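Local coordinates for Ras-interacting protein 1 (Homo sapiens, PDB 5KHO), which regulates GTPase signaling, cell architecture and adhesion in the endothelium and is required for blood vessel formation, at residues V70-P82 with G118-A131. Residues are numbered along the deposited sequence; the frame is centred on the assembly and turned at random.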
ATOM      1  N   VAL B  70     -22.378  -1.360 -14.768  1.00104.05           N
ATOM      2  CA  VAL B  70     -21.079  -1.642 -14.163  1.00 96.04           C
ATOM      3  C   VAL B  70     -20.099  -0.505 -14.444  1.00 95.49           C
ATOM      4  O   VAL B  70     -19.409  -0.035 -13.536  1.00 99.19           O
ATOM      5  CB  VAL B  70     -20.516  -2.988 -14.702  1.00 96.93           C
ATOM      6  CG1 VAL B  70     -19.077  -3.237 -14.252  1.00 93.48           C
ATOM      7  CG2 VAL B  70     -21.411  -4.152 -14.291  1.00 93.12           C
ATOM      8  N   ASP B  71     -20.062  -0.061 -15.699  1.00 94.74           N
ATOM      9  CA  ASP B  71     -19.116   0.963 -16.160  1.00 97.84           C
ATOM     10  C   ASP B  71     -19.299   2.340 -15.498  1.00 92.87           C
ATOM     11  O   ASP B  71     -18.427   3.211 -15.614  1.00 98.40           O
ATOM     12  CB  ASP B  71     -19.158   1.076 -17.694  1.00108.98           C
ATOM     13  CG  ASP B  71     -18.831  -0.244 -18.401  1.00115.65           C
ATOM     14  OD1 ASP B  71     -18.495  -1.245 -17.726  1.00120.19           O
ATOM     15  OD2 ASP B  71     -18.915  -0.278 -19.646  1.00119.97           O
ATOM     16  N   ALA B  72     -20.420   2.519 -14.802  1.00 81.80           N
ATOM     17  CA  ALA B  72     -20.697   3.736 -14.042  1.00 82.81           C
ATOM     18  C   ALA B  72     -20.169   3.671 -12.608  1.00 82.59           C
ATOM     19  O   ALA B  72     -20.115   4.698 -11.917  1.00 73.20           O
ATOM     20  CB  ALA B  72     -22.188   4.018 -14.041  1.00 86.64           C
ATOM     21  N   PHE B  73     -19.799   2.462 -12.173  1.00 83.08           N
ATOM     22  CA  PHE B  73     -19.283   2.222 -10.818  1.00 84.14           C
ATOM     23  C   PHE B  73     -17.819   1.773 -10.768  1.00 85.10           C
ATOM     24  O   PHE B  73     -17.298   1.183 -11.724  1.00 86.16           O
ATOM     25  CB  PHE B  73     -20.173   1.234 -10.068  1.00 80.88           C
ATOM     26  CG  PHE B  73     -21.490   1.810  -9.647  1.00 83.00           C
ATOM     27  CD1 PHE B  73     -21.607   2.509  -8.446  1.00 78.99           C
ATOM     28  CD2 PHE B  73     -22.620   1.661 -10.452  1.00 82.05           C
ATOM     29  CE1 PHE B  73     -22.826   3.047  -8.057  1.00 80.42           C
ATOM     30  CE2 PHE B  73     -23.842   2.194 -10.064  1.00 79.62           C
ATOM     31  CZ  PHE B  73     -23.945   2.890  -8.870  1.00 76.96           C
ATOM     32  N   ALA B  74     -17.188   2.042  -9.626  1.00 81.71           N
ATOM     33  CA  ALA B  74     -15.749   1.880  -9.433  1.00 79.30           C
ATOM     34  C   ALA B  74     -15.406   1.125  -8.153  1.00 75.30           C
ATOM     35  O   ALA B  74     -16.012   1.342  -7.103  1.00 73.50           O
ATOM     36  CB  ALA B  74     -15.080   3.248  -9.420  1.00 76.28           C
ATOM     37  N   LEU B  75     -14.426   0.237  -8.246  1.00 77.90           N
ATOM     38  CA  LEU B  75     -13.878  -0.387  -7.052  1.00 82.51           C
ATOM     39  C   LEU B  75     -12.666   0.408  -6.572  1.00 79.96           C
ATOM     40  O   LEU B  75     -11.714   0.635  -7.327  1.00 83.93           O
ATOM     41  CB  LEU B  75     -13.547  -1.869  -7.283  1.00 86.31           C
ATOM     42  CG  LEU B  75     -13.219  -2.757  -6.073  1.00 85.15           C
ATOM     43  CD1 LEU B  75     -14.250  -2.653  -4.952  1.00 83.08           C
ATOM     44  CD2 LEU B  75     -13.078  -4.197  -6.534  1.00 89.16           C
ATOM     45  N   CYS B  76     -12.719   0.820  -5.309  1.00 75.38           N
ATOM     46  CA  CYS B  76     -11.765   1.771  -4.773  1.00 74.21           C
ATOM     47  C   CYS B  76     -10.963   1.233  -3.599  1.00 73.68           C
ATOM     48  O   CYS B  76     -11.530   0.664  -2.666  1.00 68.49           O
ATOM     49  CB  CYS B  76     -12.480   3.061  -4.377  1.00 78.32           C
ATOM     50  SG  CYS B  76     -13.397   3.801  -5.744  1.00 92.44           S
ATOM     51  N   ASP B  77      -9.641   1.420  -3.676  1.00 71.19           N
ATOM     52  CA  ASP B  77      -8.724   1.177  -2.575  1.00 66.86           C
ATOM     53  C   ASP B  77      -8.669   2.461  -1.758  1.00 67.09           C
ATOM     54  O   ASP B  77      -7.977   3.414  -2.124  1.00 77.50           O
ATOM     55  CB  ASP B  77      -7.340   0.778  -3.116  1.00 64.78           C
ATOM     56  CG  ASP B  77      -6.426   0.135  -2.053  1.00 72.48           C
ATOM     57  OD1 ASP B  77      -6.740   0.111  -0.832  1.00 71.71           O
ATOM     58  OD2 ASP B  77      -5.356  -0.356  -2.456  1.00 69.32           O
ATOM     59  N   ALA B  78      -9.427   2.491  -0.669  1.00 67.97           N
ATOM     60  CA  ALA B  78      -9.550   3.688   0.180  1.00 74.35           C
ATOM     61  C   ALA B  78      -8.640   3.653   1.408  1.00 81.80           C
ATOM     62  O   ALA B  78      -8.267   2.571   1.885  1.00 93.43           O
ATOM     63  CB  ALA B  78     -10.996   3.883   0.604  1.00 72.66           C
ATOM     64  N   LEU B  79      -8.292   4.841   1.908  1.00 78.58           N
ATOM     65  CA  LEU B  79      -7.390   5.011   3.056  1.00 80.93           C
ATOM     66  C   LEU B  79      -7.784   6.214   3.917  1.00 88.39           C
ATOM     67  O   LEU B  79      -8.370   7.182   3.422  1.00 92.85           O
ATOM     68  CB  LEU B  79      -5.949   5.235   2.582  1.00 76.18           C
ATOM     69  CG  LEU B  79      -5.241   4.361   1.555  1.00 73.53           C
ATOM     70  CD1 LEU B  79      -4.117   5.174   0.956  1.00 72.48           C
ATOM     71  CD2 LEU B  79      -4.701   3.092   2.186  1.00 77.18           C
ATOM     72  N   GLY B  80      -7.424   6.161   5.198  1.00 89.45           N
ATOM     73  CA  GLY B  80      -7.617   7.282   6.114  1.00 93.76           C
ATOM     74  C   GLY B  80      -7.396   6.884   7.554  1.00 99.87           C
ATOM     75  O   GLY B  80      -7.238   5.700   7.858  1.00105.25           O
ATOM     76  N   ARG B  81      -7.365   7.882   8.435  1.00101.34           N
ATOM     77  CA  ARG B  81      -7.318   7.662   9.877  1.00105.72           C
ATOM     78  C   ARG B  81      -8.646   7.090  10.407  1.00113.08           C
ATOM     79  O   ARG B  81      -9.704   7.347   9.819  1.00109.19           O
ATOM     80  CB  ARG B  81      -6.964   8.968  10.597  1.00111.11           C
ATOM     81  CG  ARG B  81      -5.493   9.118  10.976  1.00118.38           C
ATOM     82  CD  ARG B  81      -4.591   9.479   9.802  1.00112.45           C
ATOM     83  NE  ARG B  81      -4.389  10.923   9.663  1.00113.07           N
ATOM     84  CZ  ARG B  81      -4.964  11.700   8.742  1.00119.25           C
ATOM     85  NH1 ARG B  81      -5.808  11.200   7.834  1.00120.57           N
ATOM     86  NH2 ARG B  81      -4.691  13.000   8.728  1.00113.66           N
ATOM     87  N   PRO B  82      -8.595   6.285  11.495  1.00123.22           N
ATOM     88  CA  PRO B  82      -9.840   5.844  12.134  1.00128.13           C
ATOM     89  C   PRO B  82     -10.197   6.676  13.370  1.00127.35           C
ATOM     90  O   PRO B  82     -11.351   6.669  13.807  1.00128.84           O
ATOM     91  CB  PRO B  82      -9.538   4.388  12.529  1.00124.99           C
ATOM     92  CG  PRO B  82      -8.055   4.207  12.364  1.00124.61           C
ATOM     93  CD  PRO B  82      -7.442   5.533  12.021  1.00117.24           C
ATOM     94  N   GLY B 118      -0.825   3.783  11.357  1.00104.26           N
ATOM     95  CA  GLY B 118      -1.922   4.575  11.931  1.00107.10           C
ATOM     96  C   GLY B 118      -3.113   4.809  11.009  1.00111.72           C
ATOM     97  O   GLY B 118      -4.063   5.515  11.383  1.00112.26           O
ATOM     98  N   TRP B 119      -3.064   4.212   9.816  1.00107.14           N
ATOM     99  CA  TRP B 119      -4.097   4.384   8.793  1.00 95.65           C
ATOM    100  C   TRP B 119      -4.866   3.095   8.544  1.00 90.68           C
ATOM    101  O   TRP B 119      -4.278   2.011   8.458  1.00 87.94           O
ATOM    102  CB  TRP B 119      -3.479   4.871   7.484  1.00 97.59           C
ATOM    103  CG  TRP B 119      -3.031   6.306   7.487  1.00101.36           C
ATOM    104  CD1 TRP B 119      -2.181   6.911   8.377  1.00 98.83           C
ATOM    105  CD2 TRP B 119      -3.389   7.310   6.529  1.00102.54           C
ATOM    106  NE1 TRP B 119      -2.000   8.231   8.039  1.00 98.65           N
ATOM    107  CE2 TRP B 119      -2.725   8.506   6.911  1.00 97.38           C
ATOM    108  CE3 TRP B 119      -4.208   7.321   5.388  1.00100.80           C
ATOM    109  CZ2 TRP B 119      -2.861   9.706   6.194  1.00 92.46           C
ATOM    110  CZ3 TRP B 119      -4.347   8.518   4.674  1.00101.50           C
ATOM    111  CH2 TRP B 119      -3.672   9.695   5.086  1.00 93.08           C
ATOM    112  N   ALA B 120      -6.186   3.234   8.439  1.00 83.66           N
ATOM    113  CA  ALA B 120      -7.079   2.140   8.085  1.00 78.38           C
ATOM    114  C   ALA B 120      -7.223   2.058   6.559  1.00 77.31           C
ATOM    115  O   ALA B 120      -6.932   3.026   5.848  1.00 72.12           O
ATOM    116  CB  ALA B 120      -8.430   2.325   8.757  1.00 70.70           C
ATOM    117  N   ARG B 121      -7.662   0.897   6.070  1.00 73.32           N
ATOM    118  CA  ARG B 121      -7.787   0.647   4.647  1.00 68.19           C
ATOM    119  C   ARG B 121      -8.921  -0.336   4.365  1.00 75.16           C
ATOM    120  O   ARG B 121      -8.956  -1.432   4.938  1.00 82.25           O
ATOM    121  CB  ARG B 121      -6.472   0.113   4.118  1.00 62.09           C
ATOM    122  CG  ARG B 121      -6.458  -0.232   2.652  1.00 62.92           C
ATOM    123  CD  ARG B 121      -5.330  -1.192   2.364  1.00 61.74           C
ATOM    124  NE  ARG B 121      -5.106  -1.352   0.933  1.00 69.85           N
ATOM    125  CZ  ARG B 121      -4.397  -2.341   0.391  1.00 76.06           C
ATOM    126  NH1 ARG B 121      -3.840  -3.275   1.162  1.00 78.17           N
ATOM    127  NH2 ARG B 121      -4.247  -2.403  -0.926  1.00 72.77           N
ATOM    128  N   ARG B 122      -9.837   0.071   3.483  1.00 69.95           N
ATOM    129  CA  ARG B 122     -10.965  -0.753   3.068  1.00 71.25           C
ATOM    130  C   ARG B 122     -11.261  -0.577   1.579  1.00 73.83           C
ATOM    131  O   ARG B 122     -10.915   0.456   1.001  1.00 75.10           O
ATOM    132  CB  ARG B 122     -12.212  -0.439   3.911  1.00 75.36           C
ATOM    133  CG  ARG B 122     -12.897   0.885   3.599  1.00 80.71           C
ATOM    134  CD  ARG B 122     -13.919   1.247   4.655  1.00 85.29           C
ATOM    135  NE  ARG B 122     -14.722   2.400   4.244  1.00 94.32           N
ATOM    136  CZ  ARG B 122     -15.723   2.927   4.948  1.00 96.69           C
ATOM    137  NH1 ARG B 122     -16.387   3.965   4.461  1.00101.92           N
ATOM    138  NH2 ARG B 122     -16.071   2.433   6.133  1.00103.26           N
ATOM    139  N   PHE B 123     -11.890  -1.587   0.973  1.00 70.78           N
ATOM    140  CA  PHE B 123     -12.410  -1.477  -0.382  1.00 72.15           C
ATOM    141  C   PHE B 123     -13.775  -0.801  -0.359  1.00 75.77           C
ATOM    142  O   PHE B 123     -14.619  -1.141   0.461  1.00 80.72           O
ATOM    143  CB  PHE B 123     -12.528  -2.845  -1.051  1.00 73.39           C
ATOM    144  CG  PHE B 123     -11.262  -3.323  -1.698  1.00 78.76           C
ATOM    145  CD1 PHE B 123     -10.668  -2.601  -2.729  1.00 78.73           C
ATOM    146  CD2 PHE B 123     -10.672  -4.522  -1.292  1.00 80.28           C
ATOM    147  CE1 PHE B 123      -9.497  -3.055  -3.323  1.00 85.49           C
ATOM    148  CE2 PHE B 123      -9.506  -4.983  -1.885  1.00 76.97           C
ATOM    149  CZ  PHE B 123      -8.916  -4.249  -2.902  1.00 81.08           C
ATOM    150  N   GLU B 124     -13.978   0.158  -1.262  1.00 79.06           N
ATOM    151  CA  GLU B 124     -15.251   0.876  -1.380  1.00 76.48           C
ATOM    152  C   GLU B 124     -15.886   0.707  -2.767  1.00 75.05           C
ATOM    153  O   GLU B 124     -15.179   0.599  -3.781  1.00 69.95           O
ATOM    154  CB  GLU B 124     -15.075   2.360  -1.033  1.00 80.54           C
ATOM    155  CG  GLU B 124     -14.882   2.638   0.462  1.00 89.83           C
ATOM    156  CD  GLU B 124     -14.697   4.120   0.814  1.00 96.04           C
ATOM    157  OE1 GLU B 124     -14.313   4.936  -0.058  1.00 98.65           O
ATOM    158  OE2 GLU B 124     -14.923   4.476   1.991  1.00 99.02           O
ATOM    159  N   LEU B 125     -17.220   0.646  -2.797  1.00 71.77           N
ATOM    160  CA  LEU B 125     -17.953   0.687  -4.056  1.00 73.51           C
ATOM    161  C   LEU B 125     -18.520   2.081  -4.234  1.00 77.98           C
ATOM    162  O   LEU B 125     -19.313   2.543  -3.408  1.00 85.35           O
ATOM    163  CB  LEU B 125     -19.089  -0.324  -4.068  1.00 70.60           C
ATOM    164  CG  LEU B 125     -19.440  -1.083  -5.354  1.00 71.49           C
ATOM    165  CD1 LEU B 125     -20.954  -1.210  -5.439  1.00 68.29           C
ATOM    166  CD2 LEU B 125     -18.872  -0.490  -6.636  1.00 67.02           C
ATOM    167  N   ARG B 126     -18.100   2.756  -5.299  1.00 77.89           N
ATOM    168  CA  ARG B 126     -18.520   4.134  -5.553  1.00 82.64           C
ATOM    169  C   ARG B 126     -18.929   4.383  -6.999  1.00 86.27           C
ATOM    170  O   ARG B 126     -18.491   3.666  -7.912  1.00 86.64           O
ATOM    171  CB  ARG B 126     -17.407   5.111  -5.168  1.00 85.77           C
ATOM    172  CG  ARG B 126     -17.254   5.348  -3.674  1.00 89.23           C
ATOM    173  CD  ARG B 126     -16.164   6.370  -3.443  1.00 95.32           C
ATOM    174  NE  ARG B 126     -15.766   6.451  -2.044  1.00 98.07           N
ATOM    175  CZ  ARG B 126     -16.332   7.245  -1.142  1.00105.32           C
ATOM    176  NH1 ARG B 126     -17.350   8.037  -1.473  1.00108.44           N
ATOM    177  NH2 ARG B 126     -15.878   7.239   0.103  1.00111.40           N
ATOM    178  N   GLY B 127     -19.772   5.397  -7.204  1.00 79.00           N
ATOM    179  CA  GLY B 127     -19.991   5.938  -8.539  1.00 80.90           C
ATOM    180  C   GLY B 127     -18.651   6.378  -9.105  1.00 82.19           C
ATOM    181  O   GLY B 127     -17.878   7.056  -8.413  1.00 83.77           O
ATOM    182  N   ARG B 128     -18.368   5.969 -10.345  1.00 80.77           N
ATOM    183  CA  ARG B 128     -17.091   6.251 -11.013  1.00 77.60           C
ATOM    184  C   ARG B 128     -16.702   7.735 -11.040  1.00 75.68           C
ATOM    185  O   ARG B 128     -15.542   8.058 -10.808  1.00 80.51           O
ATOM    186  CB  ARG B 128     -17.070   5.663 -12.420  1.00 74.83           C
ATOM    187  CG  ARG B 128     -15.675   5.464 -12.978  1.00 78.14           C
ATOM    188  CD  ARG B 128     -15.705   4.423 -14.081  1.00 86.51           C
ATOM    189  NE  ARG B 128     -14.429   3.722 -14.199  1.00 87.81           N
ATOM    190  CZ  ARG B 128     -14.148   2.558 -13.621  1.00 87.71           C
ATOM    191  NH1 ARG B 128     -12.956   2.001 -13.799  1.00 92.59           N
ATOM    192  NH2 ARG B 128     -15.050   1.942 -12.870  1.00 88.00           N
ATOM    193  N   GLU B 129     -17.659   8.623 -11.310  1.00 77.29           N
ATOM    194  CA  GLU B 129     -17.398  10.070 -11.268  1.00 80.60           C
ATOM    195  C   GLU B 129     -17.079  10.669  -9.875  1.00 78.96           C
ATOM    196  O   GLU B 129     -16.126  11.439  -9.740  1.00 72.29           O
ATOM    197  CB  GLU B 129     -18.480  10.860 -12.005  1.00 77.61           C
ATOM    198  CG  GLU B 129     -18.228  10.930 -13.502  1.00 84.66           C
ATOM    199  CD  GLU B 129     -16.757  11.145 -13.865  1.00 89.48           C
ATOM    200  OE1 GLU B 129     -16.108  12.090 -13.342  1.00 86.93           O
ATOM    201  OE2 GLU B 129     -16.252  10.356 -14.690  1.00 90.29           O
ATOM    202  N   GLU B 130     -17.871  10.311  -8.864  1.00 79.84           N
ATOM    203  CA  GLU B 130     -17.546  10.592  -7.464  1.00 83.96           C
ATOM    204  C   GLU B 130     -16.092  10.183  -7.143  1.00 84.65           C
ATOM    205  O   GLU B 130     -15.325  10.969  -6.566  1.00 86.48           O
ATOM    206  CB  GLU B 130     -18.529   9.845  -6.557  1.00 88.05           C
ATOM    207  CG  GLU B 130     -18.556  10.291  -5.099  1.00 97.99           C
ATOM    208  CD  GLU B 130     -19.350   9.352  -4.186  1.00109.65           C
ATOM    209  OE1 GLU B 130     -19.242   9.507  -2.949  1.00111.68           O
ATOM    210  OE2 GLU B 130     -20.078   8.454  -4.684  1.00113.08           O
ATOM    211  N   ALA B 131     -15.728   8.973  -7.580  1.00 76.85           N
ATOM    212  CA  ALA B 131     -14.452   8.336  -7.280  1.00 71.04           C
ATOM    213  C   ALA B 131     -13.253   8.997  -7.962  1.00 76.65           C
ATOM    214  O   ALA B 131     -12.235   9.270  -7.308  1.00 72.99           O
ATOM    215  CB  ALA B 131     -14.524   6.861  -7.635  1.00 65.50           C
TER
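A72 O accepts a nearly straight bond from R128 N (2.7 Å), tying the approach to strand 73-80 to the first turn of the helix that follows strand 120-127. The two strands then run antiparallel, A74 and C76 each exchanging a pair of backbone bonds with R126 and E124, among them A74 N to R126 O (2.7 Å). Beside them, the small side chains of A74 and C76 pack on A131, C76 SG lying 3.8 Å from A131 CB. D77 faces the opposite side of the sheet. With CG anti to the backbone N (chi1 -164°), its carboxylate meets the extended R121 side-on: NE donates to the syn lone pair of OD1 (2.8 Å) and NH2 to OD2 (2.8 Å), the two planes 29° apart. R121 NH2 also bonds V109 O; a leucine in place of R121 would probably leave the D77 carboxylate without this two-point partner. L79 lies alongside the stem of R121, its CD2 3.8 Å from R121 CG. At the far end the bent R81 lays its guanidinium flat on W119 (planes 6° apart), while its CD sits over the five-membered ring. Strands 73-80 and 120-127 are neighbours inside the five-stranded mixed sheet of the Ras-associating domain, whose 2-1-5-3-4 strand order is that of the ubiquitin-like beta-grasp fold.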